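Local coordinates for protein SeviL (Septifer virgatus, PDB 6LF2) that binds the saccharide of asialo-GM1 and probably recognises such glycolipid glycans as an R-type lectin of beta-trefoil fold, at residues Ile77-Val89 against Tyr96-Asp108. Sequence-based numbering, arbitrary orientation. Where two conformers were deposited one is given.
Sequences IEQDTTLWSLEEV and YRLLNKVHKAYLD
Y96 turns one ring face to L86, whose CD2 methyl, in one of the two conformers of L86, sits 3.9 Å from the ring centroid and almost on the normal, a CH-pi contact over the face, while E88 brushes the ring obliquely. Next along the strand, R97 exchanges both backbone hydrogen bonds with E87. Its guanidinium, salt-bridged to E124, lies beyond salt-bridge distance of the E87 carboxylate; a water accepting from NH1 lies 2.6 Å from E87 OE2 and probably links the two. Back on the face of Y96 and L86, L98 CD2 lies alongside CD1 of that same L86 conformer, 3.6 Å away. L99 repeats the paired backbone bonds with S85, so strands 84-88 and 96-100 form a regular antiparallel hairpin.

N100 sets its CB over the six-membered ring of W84, and with CG anti to the backbone N (chi1 -174°) its amide continues across that face, so that ND2 meets T81 O at 3.1 Å, from above that carbonyl's plane. OD1 accepts from H103 N, an Asx motif that shapes the following turn. K101 N then bonds to L83 O at 3.0 Å, and a water bridges D80 O, L83 O and V102 N; the V102 CG2 methyl packs against D80 and T81. Beyond the turn, Y106 OH donates to E87 OE1 (2.8 Å), which it meets on the syn side of the carboxylate and which lies at the edge of the tyrosine ring; the hydroxyl also bonds with Q120 NE2. Opposite faces of that ring carry L99 CD1 and R97 CD.

The hairpin belongs to a beta-trefoil: W84 NE1 bonds to L65 O of strand 63-67, L86 leans on F47 and Y56 of strands 45-50 and 56-60, and L107 O receives W126 NE1 from strand 126-130.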
loop_
_atom_site.group_PDB
_atom_site.type_symbol
_atom_site.label_atom_id
_atom_site.label_comp_id
_atom_site.label_asym_id
_atom_site.label_seq_id
_atom_site.Cartn_x
_atom_site.Cartn_y
_atom_site.Cartn_z
ATOM N N ILE B 77 11.432 -13.431 20.575
ATOM C CA ILE B 77 10.396 -13.834 21.520
ATOM C C ILE B 77 9.371 -12.712 21.642
ATOM O O ILE B 77 9.730 -11.532 21.643
ATOM C CB ILE B 77 11.004 -14.171 22.901
ATOM C CG1 ILE B 77 11.924 -15.393 22.801
ATOM C CG2 ILE B 77 9.913 -14.402 23.953
ATOM C CD1 ILE B 77 13.389 -15.053 22.605
ATOM N N GLU B 78 8.094 -13.081 21.739
ATOM C CA GLU B 78 7.049 -12.094 21.980
ATOM C C GLU B 78 7.154 -11.609 23.420
ATOM O O GLU B 78 6.863 -12.357 24.358
ATOM C CB GLU B 78 5.676 -12.697 21.694
ATOM C CG GLU B 78 4.528 -11.703 21.808
ATOM C CD GLU B 78 3.163 -12.367 21.679
ATOM O OE1 GLU B 78 3.112 -13.538 21.242
ATOM O OE2 GLU B 78 2.146 -11.721 22.029
ATOM N N GLN B 79 7.590 -10.366 23.602
ATOM C CA GLN B 79 7.700 -9.743 24.914
ATOM C C GLN B 79 6.702 -8.601 25.007
ATOM O O GLN B 79 6.071 -8.216 24.020
ATOM C CB GLN B 79 9.118 -9.215 25.168
ATOM C CG GLN B 79 10.247 -10.241 25.061
ATOM C CD GLN B 79 10.307 -11.226 26.238
ATOM O OE1 GLN B 79 9.556 -11.111 27.214
ATOM N NE2 GLN B 79 11.212 -12.198 26.145
ATOM N N ASP B 80 6.586 -8.023 26.205
ATOM C CA ASP B 80 5.659 -6.909 26.352
ATOM C C ASP B 80 6.033 -5.759 25.422
ATOM O O ASP B 80 5.149 -5.045 24.936
ATOM C CB ASP B 80 5.580 -6.464 27.818
ATOM C CG ASP B 80 6.927 -6.056 28.405
ATOM O OD1 ASP B 80 7.963 -6.093 27.703
ATOM O OD2 ASP B 80 6.935 -5.693 29.605
ATOM N N THR B 81 7.321 -5.609 25.108
ATOM C CA THR B 81 7.804 -4.555 24.225
ATOM C C THR B 81 7.548 -4.828 22.748
ATOM O O THR B 81 7.941 -4.007 21.905
ATOM C CB THR B 81 9.300 -4.358 24.430
ATOM O OG1 THR B 81 9.933 -5.642 24.448
ATOM C CG2 THR B 81 9.567 -3.630 25.744
ATOM N N THR B 82 6.928 -5.957 22.414
ATOM C CA THR B 82 6.488 -6.222 21.051
ATOM C C THR B 82 5.006 -5.915 20.863
ATOM O O THR B 82 4.450 -6.193 19.792
ATOM C CB THR B 82 6.770 -7.680 20.660
ATOM O OG1 THR B 82 5.976 -8.573 21.451
ATOM C CG2 THR B 82 8.242 -8.016 20.804
ATOM N N LEU B 83 4.354 -5.335 21.867
ATOM C CA LEU B 83 2.947 -4.972 21.762
ATOM C C LEU B 83 2.812 -3.555 21.223
ATOM O O LEU B 83 3.495 -2.638 21.689
ATOM C CB LEU B 83 2.236 -5.079 23.113
ATOM C CG LEU B 83 2.211 -6.465 23.748
ATOM C CD1 LEU B 83 1.561 -6.389 25.121
ATOM C CD2 LEU B 83 1.457 -7.428 22.872
ATOM N N TRP B 84 1.918 -3.390 20.244
ATOM C CA TRP B 84 1.633 -2.108 19.612
ATOM C C TRP B 84 0.129 -1.936 19.571
ATOM O O TRP B 84 -0.599 -2.902 19.335
ATOM C CB TRP B 84 2.188 -2.044 18.177
ATOM C CG TRP B 84 3.631 -2.341 18.064
ATOM C CD1 TRP B 84 4.214 -3.577 18.021
ATOM C CD2 TRP B 84 4.695 -1.396 17.991
ATOM N NE1 TRP B 84 5.572 -3.452 17.928
ATOM C CE2 TRP B 84 5.898 -2.124 17.904
ATOM C CE3 TRP B 84 4.751 0.004 17.994
ATOM C CZ2 TRP B 84 7.139 -1.505 17.817
ATOM C CZ3 TRP B 84 5.980 0.613 17.898
ATOM C CH2 TRP B 84 7.160 -0.140 17.813
ATOM N N SER B 85 -0.340 -0.714 19.796
ATOM C CA SER B 85 -1.738 -0.402 19.561
ATOM C C SER B 85 -1.865 0.450 18.306
ATOM O O SER B 85 -0.925 1.142 17.902
ATOM C CB SER B 85 -2.370 0.322 20.757
ATOM O OG SER B 85 -1.647 1.493 21.082
ATOM N N LEU B 86 -3.030 0.351 17.677
ATOM C CA LEU B 86 -3.338 1.159 16.507
ATOM C C LEU B 86 -4.099 2.401 16.958
ATOM O O LEU B 86 -5.171 2.302 17.564
ATOM C CB LEU B 86 -4.139 0.353 15.485
ATOM C CG LEU B 86 -3.321 -0.471 14.484
ATOM C CD1 LEU B 86 -2.446 -1.520 15.166
ATOM C CD2 LEU B 86 -4.253 -1.133 13.485
ATOM N N GLU B 87 -3.534 3.567 16.670
ATOM C CA GLU B 87 -4.140 4.846 17.031
ATOM C C GLU B 87 -4.592 5.525 15.746
ATOM O O GLU B 87 -3.760 5.969 14.950
ATOM C CB GLU B 87 -3.153 5.718 17.796
ATOM C CG GLU B 87 -3.724 7.063 18.238
ATOM C CD GLU B 87 -2.691 7.937 18.938
ATOM O OE1 GLU B 87 -2.298 7.613 20.087
ATOM O OE2 GLU B 87 -2.258 8.943 18.329
ATOM N N GLU B 88 -5.901 5.597 15.537
ATOM C CA GLU B 88 -6.389 6.132 14.278
ATOM C C GLU B 88 -6.019 7.607 14.170
ATOM O O GLU B 88 -5.969 8.333 15.168
ATOM C CB GLU B 88 -7.896 5.925 14.142
ATOM C CG GLU B 88 -8.757 6.816 14.996
ATOM C CD GLU B 88 -10.229 6.516 14.803
ATOM O OE1 GLU B 88 -10.537 5.472 14.184
ATOM O OE2 GLU B 88 -11.072 7.323 15.261
ATOM N N VAL B 89 -5.684 8.021 12.952
ATOM C CA VAL B 89 -5.356 9.411 12.654
ATOM C C VAL B 89 -6.655 10.100 12.245
ATOM O O VAL B 89 -7.164 9.822 11.149
ATOM C CB VAL B 89 -4.305 9.500 11.539
ATOM C CG1 VAL B 89 -4.044 10.932 11.143
ATOM C CG2 VAL B 89 -3.015 8.811 11.969
ATOM N N TYR B 96 -3.044 4.965 10.529
ATOM C CA TYR B 96 -2.873 4.726 11.954
ATOM C C TYR B 96 -1.473 5.137 12.379
ATOM O O TYR B 96 -0.505 4.998 11.626
ATOM C CB TYR B 96 -3.056 3.247 12.317
ATOM C CG TYR B 96 -4.433 2.688 12.116
ATOM C CD1 TYR B 96 -5.399 2.801 13.105
ATOM C CD2 TYR B 96 -4.763 2.012 10.948
ATOM C CE1 TYR B 96 -6.660 2.278 12.936
ATOM C CE2 TYR B 96 -6.022 1.485 10.768
ATOM C CZ TYR B 96 -6.970 1.617 11.765
ATOM O OH TYR B 96 -8.229 1.090 11.584
ATOM N N ARG B 97 -1.366 5.612 13.612
ATOM C CA ARG B 97 -0.084 5.578 14.297
ATOM C C ARG B 97 0.032 4.243 15.026
ATOM O O ARG B 97 -0.973 3.639 15.413
ATOM C CB ARG B 97 0.059 6.747 15.277
ATOM C CG ARG B 97 0.263 8.083 14.596
ATOM C CD ARG B 97 0.612 9.185 15.595
ATOM N NE ARG B 97 1.009 10.420 14.926
ATOM C CZ ARG B 97 0.149 11.319 14.452
ATOM N NH1 ARG B 97 -1.157 11.118 14.566
ATOM N NH2 ARG B 97 0.596 12.416 13.859
ATOM N N LEU B 98 1.254 3.756 15.141
ATOM C CA LEU B 98 1.539 2.496 15.821
ATOM C C LEU B 98 2.279 2.840 17.105
ATOM O O LEU B 98 3.430 3.282 17.058
ATOM C CB LEU B 98 2.369 1.571 14.928
ATOM C CG LEU B 98 1.638 1.132 13.658
ATOM C CD1 LEU B 98 2.578 0.438 12.686
ATOM C CD2 LEU B 98 0.543 0.205 14.060
ATOM N N LEU B 99 1.610 2.640 18.241
ATOM C CA LEU B 99 2.075 3.123 19.537
ATOM C C LEU B 99 2.597 1.952 20.368
ATOM O O LEU B 99 1.842 1.028 20.688
ATOM C CB LEU B 99 0.941 3.844 20.265
ATOM C CG LEU B 99 1.230 4.353 21.677
ATOM C CD1 LEU B 99 2.341 5.396 21.630
ATOM C CD2 LEU B 99 -0.045 4.931 22.280
ATOM N N ASN B 100 3.879 1.996 20.704
ATOM C CA ASN B 100 4.475 0.950 21.527
ATOM C C ASN B 100 3.908 0.992 22.947
ATOM O O ASN B 100 3.917 2.044 23.595
ATOM C CB ASN B 100 5.987 1.124 21.546
ATOM C CG ASN B 100 6.687 -0.011 22.255
ATOM O OD1 ASN B 100 7.153 0.153 23.380
ATOM N ND2 ASN B 100 6.764 -1.171 21.604
ATOM N N LYS B 101 3.430 -0.161 23.440
ATOM C CA LYS B 101 2.732 -0.185 24.725
ATOM C C LYS B 101 3.654 0.195 25.876
ATOM O O LYS B 101 3.301 1.034 26.713
ATOM C CB LYS B 101 2.124 -1.565 24.990
ATOM C CG LYS B 101 1.451 -1.684 26.378
ATOM C CD LYS B 101 0.850 -3.063 26.594
ATOM C CE LYS B 101 -0.072 -3.109 27.807
ATOM N NZ LYS B 101 0.628 -2.756 29.079
ATOM N N VAL B 102 4.831 -0.431 25.946
ATOM C CA VAL B 102 5.700 -0.253 27.106
ATOM C C VAL B 102 6.235 1.170 27.158
ATOM O O VAL B 102 6.244 1.811 28.216
ATOM C CB VAL B 102 6.839 -1.291 27.077
ATOM C CG1 VAL B 102 7.943 -0.921 28.071
ATOM C CG2 VAL B 102 6.288 -2.681 27.388
ATOM N N HIS B 103 6.649 1.703 26.015
ATOM C CA HIS B 103 7.372 2.961 25.987
ATOM C C HIS B 103 6.546 4.137 25.497
ATOM O O HIS B 103 7.044 5.265 25.527
ATOM C CB HIS B 103 8.627 2.823 25.120
ATOM C CG HIS B 103 9.610 1.839 25.669
ATOM N ND1 HIS B 103 10.405 2.119 26.760
ATOM C CD2 HIS B 103 9.906 0.568 25.304
ATOM C CE1 HIS B 103 11.154 1.066 27.035
ATOM N NE2 HIS B 103 10.874 0.113 26.166
ATOM N N LYS B 104 5.313 3.905 25.056
ATOM C CA LYS B 104 4.443 4.971 24.555
ATOM C C LYS B 104 5.172 5.829 23.514
ATOM O O LYS B 104 5.133 7.062 23.534
ATOM C CB LYS B 104 3.902 5.816 25.712
ATOM C CG LYS B 104 3.051 5.017 26.717
ATOM C CD LYS B 104 1.833 4.387 26.039
ATOM C CE LYS B 104 0.868 3.757 27.051
ATOM N NZ LYS B 104 1.428 2.560 27.744
ATOM N N ALA B 105 5.846 5.152 22.586
ATOM C CA ALA B 105 6.550 5.792 21.485
ATOM C C ALA B 105 5.974 5.293 20.163
ATOM O O ALA B 105 5.667 4.104 20.023
ATOM C CB ALA B 105 8.059 5.513 21.550
ATOM N N TYR B 106 5.823 6.211 19.204
ATOM C CA TYR B 106 5.199 5.912 17.916
ATOM C C TYR B 106 6.239 5.465 16.892
ATOM O O TYR B 106 7.284 6.103 16.739
ATOM C CB TYR B 106 4.471 7.147 17.374
ATOM C CG TYR B 106 3.313 7.640 18.205
ATOM C CD1 TYR B 106 2.089 6.983 18.187
ATOM C CD2 TYR B 106 3.440 8.782 18.991
ATOM C CE1 TYR B 106 1.026 7.436 18.943
ATOM C CE2 TYR B 106 2.382 9.244 19.743
ATOM C CZ TYR B 106 1.176 8.572 19.711
ATOM O OH TYR B 106 0.114 9.023 20.462
ATOM N N LEU B 107 5.925 4.395 16.155
ATOM C CA LEU B 107 6.788 3.960 15.059
ATOM C C LEU B 107 6.935 5.063 14.018
ATOM O O LEU B 107 5.946 5.628 13.553
ATOM C CB LEU B 107 6.214 2.700 14.409
ATOM C CG LEU B 107 7.142 2.034 13.388
ATOM C CD1 LEU B 107 8.421 1.525 14.074
ATOM C CD2 LEU B 107 6.423 0.905 12.685
ATOM N N ASP B 108 8.178 5.349 13.645
ATOM C CA ASP B 108 8.527 6.478 12.795
ATOM C C ASP B 108 9.692 6.026 11.922
ATOM O O ASP B 108 10.112 4.863 11.976
ATOM C CB ASP B 108 8.869 7.700 13.664
ATOM C CG ASP B 108 8.741 9.027 12.932
ATOM O OD1 ASP B 108 8.837 9.081 11.685
ATOM O OD2 ASP B 108 8.565 10.046 13.634
HETATM O O HOH W 1 5.190 -2.518 23.889
HETATM O O HOH W 2 -2.767 9.161 15.750
#